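Local coordinates for NAD(P)H-flavin oxidoreductase (PDB 3GBH) that binds FMN and, as a dimeric member of the nitroreductase family, probably uses NAD(P)H to reduce flavin or other acceptors, at the interface of chains A and B. Residues are numbered along the deposited sequence; one frame, centred on the assembly and turned at random. Chains: chain A/B, NAD(P)H-flavin oxidoreductase.

Contact 1: the interface of chains A and B. Residues chain A 50, 101, 104-105, 108, 110; chain B 200-202.
B:Val202 packs its branched side chain against A:Ile101, A:Ala105, A:Gln108 and A:Leu110, and so illustrates how nitroreductase-family dimers are joined by extended segments of one subunit laid over the helices of the other. A:Asn50 and B:Ser201 both belong to the FMN pocket, so the contact joins flavin-binding segments of two chains.

The apolar contacts divide between the two valine methyls. CG1, anti to the carbonyl carbon (chi1 -69°), points at the end of helix 98-107 and the loop after it. From the helix, A:Ala105 CA lies 3.6 Å from B:Val202 CG1; from the loop, A:Leu110 CD1 meets it at 3.5 Å, a snug fit. A:Gln108, also in the loop, crosses obliquely, its amide turned with OE1 nearer than NE2, and OE1 is 3.3 Å from B:Val202 CG1. B:Val202 CG2 turns toward the helix itself, 4.1 Å from A:Ile101 CG2 and 3.9 Å from A:Ala105 CB. A:Leu110 extends the apolar surface along the incoming extended loop segment, its CD1 3.9 Å from B:Ser201 CA.

A polar contact uses the main chain of chain B. A:Asn50 ND2, the side-chain amide nitrogen, donates to B:Val202 O over 3.0 Å. The bond is nearly straight, 167° at the hydrogen, and the acceptor lies almost in the A:Asn50 amide plane, whereas the donor is tilted 18° from the carbonyl plane. With its CG anti to the backbone N, A:Asn50 reaches out from the 3-10 helix 48-50.

Contact 2: the interface of chains A and B. Residues chain A 12, 15-16; chain B 41, 44.
B:Lys41 and A:Asn16 meet tip to tip, in an example of how long lysine chains can join two subunits through uncharged acceptors at a dimer interface of the nitroreductase family. The direct hydrogen bond runs from the amine B:Lys41 NZ to the side-chain carbonyl A:Asn16 OD1, 2.8 Å away. The nitrogen lies in the carbonyl plane on a lone pair, with a C=O...N angle of 128°. Bends at chi2 (-83°) and chi4 (-139°) bring the amine round to this oxygen after the chain has left helix 32-42.

A water-mediated link runs beside it. B:Lys44 NZ lies 2.7 Å from water 1, which in turn lies 2.8 Å from the main-chain A:Asn16 O. Both the side chain and the backbone of A:Asn16 are thus tied to chain B, each through a different lysine.

Packing fills in around these polar links. The end of B:Lys44 crosses A:Asn16 at a slant, its methylene CE 4.0 Å from A:Asn16 CA and 3.6 Å from A:Asn16 OD1; successive bends at chi3 and chi4 fold the end of this lysine toward the water. A:Asn12, one helical turn before A:Asn16, lies across the outer part of B:Lys41 at about a right angle, its OD1 3.8 Å from the methylene B:Lys41 CE. The amines bring positive charge, if protonated, close to the amide and backbone oxygens of A:Asn16.

In the fold, the chain A residues lie on the short N-terminal helix 11-17, while B:Lys41 stands near the end of helix 32-42 and B:Lys44 in the loop that follows.

Contact 1: the interface of chains A and B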
loop_
_atom_site.group_PDB
_atom_site.type_symbol
_atom_site.label_atom_id
_atom_site.label_comp_id
_atom_site.label_asym_id
_atom_site.label_seq_id
_atom_site.Cartn_x
_atom_site.Cartn_y
_atom_site.Cartn_z
ATOM N N ASN A 50 19.420 -24.925 0.461
ATOM C CA ASN A 50 18.736 -23.851 1.181
ATOM C C ASN A 50 19.662 -22.956 1.990
ATOM O O ASN A 50 19.249 -22.391 3.007
ATOM C CB ASN A 50 17.626 -24.424 2.069
ATOM C CG ASN A 50 16.585 -23.377 2.478
ATOM O OD1 ASN A 50 16.281 -22.462 1.721
ATOM N ND2 ASN A 50 16.033 -23.521 3.687
ATOM N N ILE A 101 19.731 -21.437 10.051
ATOM C CA ILE A 101 18.715 -21.763 9.069
ATOM C C ILE A 101 17.974 -23.089 9.402
ATOM O O ILE A 101 16.735 -23.132 9.496
ATOM C CB ILE A 101 19.332 -21.829 7.648
ATOM C CG1 ILE A 101 19.782 -20.428 7.181
ATOM C CG2 ILE A 101 18.331 -22.430 6.638
ATOM C CD1 ILE A 101 20.790 -20.437 5.980
ATOM N N ASP A 104 15.955 -22.942 12.557
ATOM C CA ASP A 104 14.624 -22.319 12.351
ATOM C C ASP A 104 13.612 -23.303 11.764
ATOM O O ASP A 104 12.420 -23.264 12.094
ATOM C CB ASP A 104 14.732 -21.080 11.428
ATOM C CG ASP A 104 15.422 -19.866 12.093
ATOM O OD1 ASP A 104 15.762 -19.888 13.298
ATOM O OD2 ASP A 104 15.642 -18.852 11.400
ATOM N N ALA A 105 14.065 -24.172 10.871
ATOM C CA ALA A 105 13.215 -25.218 10.303
ATOM C C ALA A 105 12.723 -26.189 11.384
ATOM O O ALA A 105 11.566 -26.628 11.343
ATOM C CB ALA A 105 13.943 -25.977 9.167
ATOM N N GLN A 108 10.174 -24.234 13.465
ATOM C CA GLN A 108 8.944 -23.973 12.706
ATOM C C GLN A 108 8.272 -25.280 12.300
ATOM O O GLN A 108 7.345 -25.284 11.509
ATOM C CB GLN A 108 9.262 -23.048 11.513
ATOM C CG GLN A 108 9.682 -21.627 11.970
ATOM C CD GLN A 108 10.179 -20.717 10.846
ATOM O OE1 GLN A 108 9.626 -20.713 9.740
ATOM N NE2 GLN A 108 11.242 -19.947 11.121
ATOM N N LEU A 110 9.179 -27.900 10.498
ATOM C CA LEU A 110 9.328 -28.428 9.127
ATOM C C LEU A 110 10.224 -29.666 9.042
ATOM O O LEU A 110 10.229 -30.353 8.032
ATOM C CB LEU A 110 9.872 -27.338 8.222
ATOM C CG LEU A 110 9.076 -26.046 8.293
ATOM C CD1 LEU A 110 9.638 -25.043 7.350
ATOM C CD2 LEU A 110 7.598 -26.297 8.001
ATOM N N ASP B 200 7.719 -27.831 2.743
ATOM C CA ASP B 200 7.919 -26.422 3.013
ATOM C C ASP B 200 9.311 -26.204 3.617
ATOM O O ASP B 200 9.837 -27.095 4.273
ATOM C CB ASP B 200 6.877 -25.911 4.004
ATOM C CG ASP B 200 5.484 -25.779 3.380
ATOM O OD1 ASP B 200 5.370 -25.708 2.134
ATOM O OD2 ASP B 200 4.510 -25.754 4.155
ATOM N N SER B 201 9.882 -25.023 3.405
ATOM C CA SER B 201 11.244 -24.729 3.859
ATOM C C SER B 201 11.296 -23.345 4.456
ATOM O O SER B 201 10.375 -22.561 4.267
ATOM C CB SER B 201 12.224 -24.860 2.716
ATOM O OG SER B 201 11.821 -24.091 1.609
ATOM N N VAL B 202 12.339 -23.063 5.239
ATOM C CA VAL B 202 12.435 -21.779 5.925
ATOM C C VAL B 202 13.363 -20.846 5.174
ATOM O O VAL B 202 14.204 -21.278 4.356
ATOM C CB VAL B 202 12.951 -21.880 7.401
ATOM C CG1 VAL B 202 11.905 -22.563 8.292
ATOM C CG2 VAL B 202 14.359 -22.531 7.463
#

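Contact 2: the interface of chains A and B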
loop_
_atom_site.group_PDB
_atom_site.type_symbol
_atom_site.label_atom_id
_atom_site.label_comp_id
_atom_site.label_asym_id
_atom_site.label_seq_id
_atom_site.Cartn_x
_atom_site.Cartn_y
_atom_site.Cartn_z
ATOM N N ASN A 12 1.576 -13.284 -16.210
ATOM C CA ASN A 12 2.187 -13.036 -17.517
ATOM C C ASN A 12 2.397 -11.554 -17.745
ATOM O O ASN A 12 3.341 -11.161 -18.416
ATOM C CB ASN A 12 1.378 -13.645 -18.657
ATOM C CG ASN A 12 1.532 -15.146 -18.723
ATOM O OD1 ASN A 12 2.636 -15.669 -18.702
ATOM N ND2 ASN A 12 0.419 -15.845 -18.793
ATOM N N LEU A 15 5.770 -10.625 -16.075
ATOM C CA LEU A 15 6.876 -11.063 -16.951
ATOM C C LEU A 15 6.996 -10.240 -18.236
ATOM O O LEU A 15 8.091 -9.858 -18.632
ATOM C CB LEU A 15 6.744 -12.539 -17.334
ATOM C CG LEU A 15 7.445 -13.538 -16.436
ATOM C CD1 LEU A 15 6.696 -13.522 -15.100
ATOM C CD2 LEU A 15 7.470 -14.961 -17.087
ATOM N N ASN A 16 5.872 -9.990 -18.906
ATOM C CA ASN A 16 5.893 -9.237 -20.147
ATOM C C ASN A 16 6.369 -7.779 -20.018
ATOM O O ASN A 16 6.886 -7.211 -20.981
ATOM C CB ASN A 16 4.509 -9.232 -20.808
ATOM C CG ASN A 16 4.099 -10.600 -21.340
ATOM O OD1 ASN A 16 4.939 -11.479 -21.512
ATOM N ND2 ASN A 16 2.804 -10.762 -21.627
ATOM N N LYS B 41 8.673 -17.878 -22.821
ATOM C CA LYS B 41 8.566 -16.922 -21.705
ATOM C C LYS B 41 9.803 -16.800 -20.868
ATOM O O LYS B 41 10.159 -15.721 -20.441
ATOM C CB LYS B 41 7.421 -17.304 -20.777
ATOM C CG LYS B 41 6.100 -17.079 -21.355
ATOM C CD LYS B 41 5.669 -15.625 -21.182
ATOM C CE LYS B 41 4.432 -15.314 -22.030
ATOM N NZ LYS B 41 4.577 -13.965 -22.657
ATOM N N LYS B 44 12.642 -14.562 -22.210
ATOM C CA LYS B 44 12.451 -13.095 -22.060
ATOM C C LYS B 44 13.269 -12.500 -20.918
ATOM O O LYS B 44 13.309 -11.286 -20.745
ATOM C CB LYS B 44 10.970 -12.728 -21.882
ATOM C CG LYS B 44 10.145 -12.931 -23.112
ATOM C CD LYS B 44 8.608 -12.687 -22.911
ATOM C CE LYS B 44 8.284 -11.213 -22.737
ATOM N NZ LYS B 44 8.595 -10.457 -23.965
HETATM O O HOH W 1 6.922 -8.360 -23.560
#

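Contact 1 and contact 2 belong to the same two-fold interface, with their C-alpha centres about 30 Å apart and no residue in common. Contact 1 joins a C-terminal segment of chain B to helix 98-107, the loop after it and the 3-10 helix 48-50 of chain A. In contact 2, helix 11-17 leads into the FMN-pocket residues that start at A:Arg18, and B:Lys44 comes just before those that start at B:Pro46. Each contact has a twin with the chains exchanged, and segments far apart in sequence contribute to the interface, consistent with the intertwined dimer of this family.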